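Local coordinates for protein argonaute (PDB 5I4A), which uses short guide RNAs with a 5'-hydroxyl end to bind complementary target strands and cleave them, acting as an RNA-guided endonuclease on single-stranded DNA, at residues 571-582 and 614-622. Residues are numbered along the deposited sequence; the frame is centred on the assembly and turned at random.
Sequences YYPKTFLNQKGV and YTNYKLPYP. With nucleotides of chain B.
Asn616 and Lys574 show how one amide can join two irregular loops by using both its ends. Asn616 ND2 donates to Lys574 O at 2.9 Å, with that oxygen close to the amide plane, and also to its neighbour Tyr617 O at 3.3 Å, from well above that carbonyl's plane. The Lys574 chain, bent at chi3 and chi4 (82° and -67°), brings NZ round to donate to Asn616 OD1, though the modelled 2.5 Å is too short for its exact length to be trusted. Lys574 O also accepts from Thr575 OG1 at 2.7 Å, well above the carbonyl plane and on the face opposite Asn616 ND2. An alanine in place of Asn616 would probably leave the lysine ammonium without this acceptor and both carbonyls without their amide donor.

A second link comes from Tyr571, whose OH donates to Lys618 O at 2.6 Å, in the carbonyl plane and on a lone pair. Val582 CB lies over the rim of one face of that ring, while Pro573 CG packs crosswise on Lys618 CB at 3.9 Å. Beyond, the extended Lys618 chain runs toward the guide-RNA backbone, and Thr615 OG1 is hydrogen-bonded to O2' of U3 of chain B, at a modelled distance too short to be taken literally.

Within the RNase H-fold PIWI domain, the contact ties the loop between antiparallel strands 568-571 and 582-589 to the lead-in of helix 621-631, which carries Asn627, an inferred manganese ligand. Pro620, at that helix's N-cap position, touches Leu517 on strand 513-519.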
ATOM      1  N   TYR A 571      10.207   5.545  -8.304  1.00 35.97           N
ATOM      2  CA  TYR A 571       9.465   5.365  -9.540  1.00 26.98           C
ATOM      3  C   TYR A 571       7.994   5.669  -9.298  1.00 23.44           C
ATOM      4  O   TYR A 571       7.469   5.476  -8.196  1.00 30.32           O
ATOM      5  CB  TYR A 571       9.651   3.955 -10.124  1.00 33.45           C
ATOM      6  CG  TYR A 571       8.932   2.824  -9.419  1.00 23.42           C
ATOM      7  CD1 TYR A 571       7.591   2.557  -9.676  1.00 27.84           C
ATOM      8  CD2 TYR A 571       9.607   1.990  -8.538  1.00 24.93           C
ATOM      9  CE1 TYR A 571       6.934   1.514  -9.047  1.00 29.71           C
ATOM     10  CE2 TYR A 571       8.959   0.942  -7.909  1.00 34.16           C
ATOM     11  CZ  TYR A 571       7.623   0.709  -8.165  1.00 29.25           C
ATOM     12  OH  TYR A 571       6.973  -0.331  -7.541  1.00 28.18           O
ATOM     13  N   TYR A 572       7.345   6.177 -10.339  1.00 27.69           N
ATOM     14  CA  TYR A 572       5.921   6.500 -10.304  1.00 24.79           C
ATOM     15  C   TYR A 572       5.228   5.611 -11.324  1.00 33.78           C
ATOM     16  O   TYR A 572       5.280   5.894 -12.534  1.00 33.65           O
ATOM     17  CB  TYR A 572       5.686   7.979 -10.611  1.00 34.79           C
ATOM     18  CG  TYR A 572       6.286   8.911  -9.576  1.00 31.52           C
ATOM     19  CD1 TYR A 572       7.646   9.199  -9.575  1.00 36.82           C
ATOM     20  CD2 TYR A 572       5.493   9.500  -8.598  1.00 31.31           C
ATOM     21  CE1 TYR A 572       8.198  10.043  -8.632  1.00 34.44           C
ATOM     22  CE2 TYR A 572       6.035  10.345  -7.648  1.00 35.76           C
ATOM     23  CZ  TYR A 572       7.391  10.615  -7.670  1.00 39.42           C
ATOM     24  OH  TYR A 572       7.941  11.456  -6.731  1.00 39.90           O
ATOM     25  N   PRO A 573       4.591   4.525 -10.897  1.00 35.88           N
ATOM     26  CA  PRO A 573       4.017   3.578 -11.859  1.00 35.82           C
ATOM     27  C   PRO A 573       2.816   4.170 -12.578  1.00 45.19           C
ATOM     28  O   PRO A 573       2.159   5.097 -12.099  1.00 36.10           O
ATOM     29  CB  PRO A 573       3.609   2.388 -10.984  1.00 35.97           C
ATOM     30  CG  PRO A 573       3.353   2.996  -9.637  1.00 35.63           C
ATOM     31  CD  PRO A 573       4.338   4.125  -9.502  1.00 35.75           C
ATOM     32  N   LYS A 574       2.538   3.614 -13.757  1.00 42.38           N
ATOM     33  CA  LYS A 574       1.399   4.075 -14.538  1.00 39.11           C
ATOM     34  C   LYS A 574       0.106   3.834 -13.772  1.00 40.67           C
ATOM     35  O   LYS A 574      -0.109   2.761 -13.199  1.00 45.48           O
ATOM     36  CB  LYS A 574       1.348   3.369 -15.893  1.00 36.11           C
ATOM     37  CG  LYS A 574       0.218   3.865 -16.786  1.00 36.28           C
ATOM     38  CD  LYS A 574       0.370   3.405 -18.229  1.00 43.64           C
ATOM     39  CE  LYS A 574      -0.142   1.986 -18.434  1.00 55.08           C
ATOM     40  NZ  LYS A 574       0.684   0.972 -17.722  1.00 62.77           N
ATOM     41  N   THR A 575      -0.752   4.849 -13.752  1.00 41.58           N
ATOM     42  CA  THR A 575      -1.990   4.798 -12.990  1.00 43.48           C
ATOM     43  C   THR A 575      -2.966   5.798 -13.594  1.00 47.73           C
ATOM     44  O   THR A 575      -2.564   6.886 -14.016  1.00 52.25           O
ATOM     45  CB  THR A 575      -1.740   5.118 -11.507  1.00 49.73           C
ATOM     46  OG1 THR A 575      -0.706   4.269 -10.993  1.00 67.90           O
ATOM     47  CG2 THR A 575      -2.989   4.900 -10.692  1.00 38.65           C
ATOM     48  N   PHE A 576      -4.239   5.419 -13.651  1.00 49.41           N
ATOM     49  CA  PHE A 576      -5.294   6.346 -14.036  1.00 51.81           C
ATOM     50  C   PHE A 576      -5.848   7.119 -12.845  1.00 43.75           C
ATOM     51  O   PHE A 576      -6.795   7.893 -13.012  1.00 51.94           O
ATOM     52  CB  PHE A 576      -6.429   5.604 -14.759  1.00 54.40           C
ATOM     53  CG  PHE A 576      -7.009   4.457 -13.978  1.00 60.38           C
ATOM     54  CD1 PHE A 576      -6.463   3.188 -14.077  1.00 60.91           C
ATOM     55  CD2 PHE A 576      -8.108   4.645 -13.154  1.00 61.30           C
ATOM     56  CE1 PHE A 576      -6.994   2.130 -13.364  1.00 63.19           C
ATOM     57  CE2 PHE A 576      -8.646   3.589 -12.439  1.00 59.57           C
ATOM     58  CZ  PHE A 576      -8.083   2.332 -12.542  1.00 58.65           C
ATOM     59  N   LEU A 577      -5.280   6.931 -11.656  1.00 45.88           N
ATOM     60  CA  LEU A 577      -5.633   7.678 -10.460  1.00 43.33           C
ATOM     61  C   LEU A 577      -4.592   8.775 -10.220  1.00 43.53           C
ATOM     62  O   LEU A 577      -3.889   9.198 -11.145  1.00 43.14           O
ATOM     63  CB  LEU A 577      -5.744   6.732  -9.257  1.00 50.17           C
ATOM     64  CG  LEU A 577      -6.838   5.665  -9.180  1.00 51.56           C
ATOM     65  CD1 LEU A 577      -6.451   4.423  -9.957  1.00 53.26           C
ATOM     66  CD2 LEU A 577      -7.124   5.316  -7.726  1.00 50.61           C
ATOM     67  N   ASN A 578      -4.478   9.228  -8.975  1.00 50.42           N
ATOM     68  CA  ASN A 578      -3.517  10.266  -8.634  1.00 50.12           C
ATOM     69  C   ASN A 578      -2.091   9.737  -8.723  1.00 45.75           C
ATOM     70  O   ASN A 578      -1.824   8.553  -8.507  1.00 44.96           O
ATOM     71  CB  ASN A 578      -3.782  10.804  -7.229  1.00 50.57           C
ATOM     72  CG  ASN A 578      -5.060  11.607  -7.146  1.00 62.03           C
ATOM     73  OD1 ASN A 578      -5.283  12.518  -7.944  1.00 66.20           O
ATOM     74  ND2 ASN A 578      -5.916  11.266  -6.190  1.00 67.49           N
ATOM     75  N   GLN A 579      -1.171  10.641  -9.045  1.00 43.37           N
ATOM     76  CA  GLN A 579       0.242  10.306  -9.169  1.00 36.76           C
ATOM     77  C   GLN A 579       0.812   9.976  -7.794  1.00 36.61           C
ATOM     78  O   GLN A 579       0.881  10.843  -6.917  1.00 36.69           O
ATOM     79  CB  GLN A 579       0.979  11.477  -9.811  1.00 41.89           C
ATOM     80  CG  GLN A 579       2.457  11.274 -10.041  1.00 37.29           C
ATOM     81  CD  GLN A 579       3.068  12.438 -10.795  1.00 37.27           C
ATOM     82  OE1 GLN A 579       3.288  12.359 -12.004  1.00 45.28           O
ATOM     83  NE2 GLN A 579       3.334  13.530 -10.087  1.00 37.25           N
ATOM     84  N   LYS A 580       1.215   8.721  -7.597  1.00 36.40           N
ATOM     85  CA  LYS A 580       1.798   8.271  -6.341  1.00 36.45           C
ATOM     86  C   LYS A 580       3.141   7.614  -6.616  1.00 36.12           C
ATOM     87  O   LYS A 580       3.309   6.920  -7.624  1.00 41.71           O
ATOM     88  CB  LYS A 580       0.880   7.285  -5.605  1.00 36.09           C
ATOM     89  CG  LYS A 580      -0.455   7.870  -5.176  1.00 45.47           C
ATOM     90  CD  LYS A 580      -0.972   7.199  -3.910  1.00 57.47           C
ATOM     91  CE  LYS A 580      -0.948   5.682  -4.030  1.00 51.60           C
ATOM     92  NZ  LYS A 580      -1.483   5.016  -2.809  1.00 47.08           N
ATOM     93  N   GLY A 581       4.093   7.829  -5.713  1.00 36.08           N
ATOM     94  CA  GLY A 581       5.438   7.337  -5.887  1.00 35.98           C
ATOM     95  C   GLY A 581       5.741   6.107  -5.056  1.00 35.76           C
ATOM     96  O   GLY A 581       5.076   5.817  -4.064  1.00 35.68           O
ATOM     97  N   VAL A 582       6.774   5.385  -5.480  1.00 35.66           N
ATOM     98  CA  VAL A 582       7.285   4.224  -4.764  1.00 35.45           C
ATOM     99  C   VAL A 582       8.786   4.404  -4.603  1.00 36.58           C
ATOM    100  O   VAL A 582       9.519   4.450  -5.598  1.00 39.07           O
ATOM    101  CB  VAL A 582       6.974   2.904  -5.492  1.00 35.31           C
ATOM    102  CG1 VAL A 582       7.632   1.746  -4.772  1.00 35.10           C
ATOM    103  CG2 VAL A 582       5.472   2.689  -5.589  1.00 35.32           C
ATOM    104  N   TYR A 614      -5.761  -4.499 -18.570  1.00 19.13           N
ATOM    105  CA  TYR A 614      -6.235  -3.123 -18.566  1.00 29.73           C
ATOM    106  C   TYR A 614      -5.775  -2.327 -17.350  1.00 30.16           C
ATOM    107  O   TYR A 614      -6.029  -1.121 -17.288  1.00 40.24           O
ATOM    108  CB  TYR A 614      -7.765  -3.104 -18.664  1.00 28.71           C
ATOM    109  CG  TYR A 614      -8.279  -3.833 -19.889  1.00 28.47           C
ATOM    110  CD1 TYR A 614      -8.077  -3.315 -21.161  1.00 41.48           C
ATOM    111  CD2 TYR A 614      -8.950  -5.045 -19.775  1.00 35.21           C
ATOM    112  CE1 TYR A 614      -8.534  -3.978 -22.288  1.00 39.17           C
ATOM    113  CE2 TYR A 614      -9.412  -5.714 -20.897  1.00 29.58           C
ATOM    114  CZ  TYR A 614      -9.200  -5.175 -22.149  1.00 33.67           C
ATOM    115  OH  TYR A 614      -9.658  -5.841 -23.265  1.00 37.99           O
ATOM    116  N   THR A 615      -5.121  -2.969 -16.381  1.00 27.18           N
ATOM    117  CA  THR A 615      -4.470  -2.281 -15.273  1.00 22.25           C
ATOM    118  C   THR A 615      -3.132  -2.954 -15.013  1.00 23.22           C
ATOM    119  O   THR A 615      -2.912  -4.104 -15.394  1.00 24.24           O
ATOM    120  CB  THR A 615      -5.305  -2.296 -13.979  1.00 27.47           C
ATOM    121  OG1 THR A 615      -5.367  -3.632 -13.462  1.00 26.47           O
ATOM    122  CG2 THR A 615      -6.722  -1.774 -14.221  1.00 31.55           C
ATOM    123  N   ASN A 616      -2.234  -2.234 -14.345  1.00 20.24           N
ATOM    124  CA  ASN A 616      -0.929  -2.782 -14.012  1.00 23.95           C
ATOM    125  C   ASN A 616      -0.664  -2.643 -12.520  1.00 15.92           C
ATOM    126  O   ASN A 616      -1.216  -1.772 -11.842  1.00 29.43           O
ATOM    127  CB  ASN A 616       0.195  -2.108 -14.812  1.00 29.73           C
ATOM    128  CG  ASN A 616       0.153  -0.599 -14.724  1.00 28.61           C
ATOM    129  OD1 ASN A 616      -0.321   0.073 -15.639  1.00 35.59           O
ATOM    130  ND2 ASN A 616       0.646  -0.055 -13.618  1.00 27.61           N
ATOM    131  N   TYR A 617       0.203  -3.515 -12.019  1.00 19.35           N
ATOM    132  CA  TYR A 617       0.592  -3.479 -10.619  1.00 18.62           C
ATOM    133  C   TYR A 617       1.448  -2.250 -10.330  1.00 21.88           C
ATOM    134  O   TYR A 617       2.138  -1.723 -11.208  1.00 28.08           O
ATOM    135  CB  TYR A 617       1.355  -4.749 -10.251  1.00 23.94           C
ATOM    136  CG  TYR A 617       0.507  -6.001 -10.314  1.00 27.25           C
ATOM    137  CD1 TYR A 617      -0.764  -6.029  -9.757  1.00 28.61           C
ATOM    138  CD2 TYR A 617       0.971  -7.152 -10.939  1.00 25.17           C
ATOM    139  CE1 TYR A 617      -1.547  -7.168  -9.811  1.00 33.62           C
ATOM    140  CE2 TYR A 617       0.195  -8.297 -10.998  1.00 22.76           C
ATOM    141  CZ  TYR A 617      -1.064  -8.300 -10.431  1.00 26.06           C
ATOM    142  OH  TYR A 617      -1.843  -9.433 -10.485  1.00 26.07           O
ATOM    143  N   LYS A 618       1.399  -1.795  -9.079  1.00 24.72           N
ATOM    144  CA  LYS A 618       2.182  -0.649  -8.633  1.00 25.26           C
ATOM    145  C   LYS A 618       3.472  -1.046  -7.932  1.00 23.91           C
ATOM    146  O   LYS A 618       4.474  -0.333  -8.049  1.00 28.12           O
ATOM    147  CB  LYS A 618       1.345   0.227  -7.695  1.00 30.18           C
ATOM    148  CG  LYS A 618       0.205   0.943  -8.398  1.00 41.63           C
ATOM    149  CD  LYS A 618      -0.959   1.209  -7.463  1.00 47.34           C
ATOM    150  CE  LYS A 618      -2.119   1.831  -8.225  1.00 53.62           C
ATOM    151  NZ  LYS A 618      -3.425   1.621  -7.540  1.00 48.55           N
ATOM    152  N   LEU A 619       3.472  -2.165  -7.228  1.00 19.41           N
ATOM    153  CA  LEU A 619       4.624  -2.679  -6.513  1.00 24.95           C
ATOM    154  C   LEU A 619       5.235  -3.852  -7.269  1.00 26.01           C
ATOM    155  O   LEU A 619       4.566  -4.490  -8.089  1.00 23.51           O
ATOM    156  CB  LEU A 619       4.217  -3.130  -5.105  1.00 34.98           C
ATOM    157  CG  LEU A 619       3.649  -2.013  -4.227  1.00 31.00           C
ATOM    158  CD1 LEU A 619       3.060  -2.567  -2.938  1.00 33.03           C
ATOM    159  CD2 LEU A 619       4.726  -0.985  -3.931  1.00 34.11           C
ATOM    160  N   PRO A 620       6.512  -4.161  -7.029  1.00 25.27           N
ATOM    161  CA  PRO A 620       7.098  -5.359  -7.638  1.00 20.51           C
ATOM    162  C   PRO A 620       6.285  -6.585  -7.258  1.00 17.86           C
ATOM    163  O   PRO A 620       5.812  -6.706  -6.127  1.00 24.93           O
ATOM    164  CB  PRO A 620       8.515  -5.408  -7.052  1.00 23.32           C
ATOM    165  CG  PRO A 620       8.472  -4.524  -5.846  1.00 30.57           C
ATOM    166  CD  PRO A 620       7.480  -3.455  -6.171  1.00 34.71           C
ATOM    167  N   TYR A 621       6.107  -7.478  -8.229  1.00 26.62           N
ATOM    168  CA  TYR A 621       5.198  -8.611  -8.063  1.00 24.77           C
ATOM    169  C   TYR A 621       5.446  -9.421  -6.794  1.00 23.02           C
ATOM    170  O   TYR A 621       4.465  -9.724  -6.094  1.00 21.54           O
ATOM    171  CB  TYR A 621       5.270  -9.494  -9.319  1.00 20.57           C
ATOM    172  CG  TYR A 621       4.153 -10.505  -9.454  1.00 21.98           C
ATOM    173  CD1 TYR A 621       2.834 -10.164  -9.169  1.00 21.99           C
ATOM    174  CD2 TYR A 621       4.415 -11.797  -9.889  1.00 21.57           C
ATOM    175  CE1 TYR A 621       1.814 -11.091  -9.299  1.00 26.75           C
ATOM    176  CE2 TYR A 621       3.406 -12.725 -10.025  1.00 27.84           C
ATOM    177  CZ  TYR A 621       2.107 -12.370  -9.731  1.00 26.69           C
ATOM    178  OH  TYR A 621       1.106 -13.303  -9.868  1.00 22.59           O
ATOM    179  N   PRO A 622       6.683  -9.783  -6.421  1.00 26.59           N
ATOM    180  CA  PRO A 622       6.859 -10.489  -5.138  1.00 19.07           C
ATOM    181  C   PRO A 622       6.336  -9.711  -3.941  1.00 20.14           C
ATOM    182  O   PRO A 622       5.742 -10.308  -3.034  1.00 28.38           O
ATOM    183  CB  PRO A 622       8.377 -10.708  -5.064  1.00 23.02           C
ATOM    184  CG  PRO A 622       8.968  -9.747  -6.038  1.00 33.30           C
ATOM    185  CD  PRO A 622       7.964  -9.641  -7.137  1.00 26.79           C
TER
ATOM    186  P     U B   3     -10.652 -10.110 -10.322  1.00 32.91           P
ATOM    187  OP1   U B   3      -9.706 -11.046  -9.665  1.00 34.54           O
ATOM    188  OP2   U B   3     -11.611  -9.343  -9.491  1.00 31.99           O
ATOM    189  O5'   U B   3      -9.795  -9.071 -11.162  1.00 34.88           O
ATOM    190  C5'   U B   3      -9.523  -7.780 -10.651  1.00 35.27           C
ATOM    191  C4'   U B   3      -8.957  -6.878 -11.714  1.00 35.59           C
ATOM    192  O4'   U B   3     -10.006  -6.473 -12.633  1.00 36.12           O
ATOM    193  C3'   U B   3      -8.376  -5.572 -11.204  1.00 36.08           C
ATOM    194  O3'   U B   3      -7.041  -5.721 -10.758  1.00 35.26           O
ATOM    195  C2'   U B   3      -8.506  -4.648 -12.403  1.00 37.51           C
ATOM    196  O2'   U B   3      -7.459  -4.881 -13.328  1.00 36.50           O
ATOM    197  C1'   U B   3      -9.821  -5.129 -13.017  1.00 35.32           C
ATOM    198  N1    U B   3     -10.973  -4.346 -12.518  1.00 27.43           N
ATOM    199  C2    U B   3     -11.095  -3.023 -12.910  1.00 28.05           C
ATOM    200  O2    U B   3     -10.308  -2.461 -13.653  1.00 24.53           O
ATOM    201  N3    U B   3     -12.187  -2.371 -12.393  1.00 26.87           N
ATOM    202  C4    U B   3     -13.143  -2.891 -11.551  1.00 28.34           C
ATOM    203  O4    U B   3     -14.071  -2.173 -11.176  1.00 34.63           O
ATOM    204  C5    U B   3     -12.948  -4.261 -11.192  1.00 25.96           C
ATOM    205  C6    U B   3     -11.894  -4.922 -11.678  1.00 17.70           C
ATOM    206  P     A B   4      -6.654  -5.366  -9.245  1.00 35.96           P
ATOM    207  OP1   A B   4      -5.174  -5.429  -9.133  1.00 37.85           O
ATOM    208  OP2   A B   4      -7.504  -6.199  -8.357  1.00 34.27           O
ATOM    209  O5'   A B   4      -7.089  -3.841  -9.088  1.00 38.64           O
ATOM    210  C5'   A B   4      -6.529  -2.840  -9.923  1.00 42.19           C
ATOM    211  C4'   A B   4      -7.322  -1.560  -9.867  1.00 46.15           C
ATOM    212  O4'   A B   4      -8.657  -1.774 -10.394  1.00 44.02           O
ATOM    213  C3'   A B   4      -7.572  -0.979  -8.485  1.00 46.96           C
ATOM    214  O3'   A B   4      -6.453  -0.286  -7.960  1.00 40.63           O
ATOM    215  C2'   A B   4      -8.782  -0.089  -8.725  1.00 45.04           C
ATOM    216  O2'   A B   4      -8.398   1.132  -9.338  1.00 41.50           O
ATOM    217  C1'   A B   4      -9.571  -0.915  -9.739  1.00 39.60           C
ATOM    218  N9    A B   4     -10.616  -1.724  -9.088  1.00 30.34           N
ATOM    219  C8    A B   4     -10.565  -3.048  -8.730  1.00 28.63           C
ATOM    220  N7    A B   4     -11.667  -3.480  -8.164  1.00 37.96           N
ATOM    221  C5    A B   4     -12.497  -2.365  -8.145  1.00 23.43           C
ATOM    222  C6    A B   4     -13.804  -2.167  -7.668  1.00 31.18           C
ATOM    223  N6    A B   4     -14.537  -3.129  -7.101  1.00 37.47           N
ATOM    224  N1    A B   4     -14.343  -0.933  -7.796  1.00 30.58           N
ATOM    225  C2    A B   4     -13.608   0.031  -8.369  1.00 24.05           C
ATOM    226  N3    A B   4     -12.368  -0.035  -8.852  1.00 39.77           N
ATOM    227  C4    A B   4     -11.861  -1.274  -8.707  1.00 32.64           C
ATOM    228  P     C B   5      -6.181  -0.263  -6.375  1.00 40.13           P
ATOM    229  OP1   C B   5      -4.900   0.447  -6.137  1.00 51.84           O
ATOM    230  OP2   C B   5      -6.354  -1.641  -5.854  1.00 38.01           O
ATOM    231  O5'   C B   5      -7.363   0.636  -5.790  1.00 53.48           O
ATOM    232  C5'   C B   5      -7.558   1.975  -6.227  1.00 57.86           C
ATOM    233  C4'   C B   5      -8.947   2.465  -5.894  1.00 54.30           C
ATOM    234  O4'   C B   5      -9.927   1.541  -6.418  1.00 51.71           O
ATOM    235  C3'   C B   5      -9.266   2.572  -4.412  1.00 55.59           C
ATOM    236  O3'   C B   5      -8.865   3.826  -3.892  1.00 59.91           O
ATOM    237  C2'   C B   5     -10.780   2.365  -4.348  1.00 56.34           C
ATOM    238  O2'   C B   5     -11.466   3.597  -4.516  1.00 53.46           O
ATOM    239  C1'   C B   5     -11.049   1.482  -5.572  1.00 52.68           C
ATOM    240  N1    C B   5     -11.331   0.063  -5.249  1.00 43.99           N
ATOM    241  C2    C B   5     -12.605  -0.299  -4.799  1.00 41.61           C
ATOM    242  O2    C B   5     -13.465   0.581  -4.648  1.00 44.95           O
ATOM    243  N3    C B   5     -12.870  -1.601  -4.527  1.00 43.08           N
ATOM    244  C4    C B   5     -11.925  -2.527  -4.699  1.00 40.74           C
ATOM    245  N4    C B   5     -12.235  -3.796  -4.417  1.00 39.30           N
ATOM    246  C5    C B   5     -10.623  -2.189  -5.168  1.00 35.11           C
ATOM    247  C6    C B   5     -10.375  -0.900  -5.434  1.00 41.31           C
TER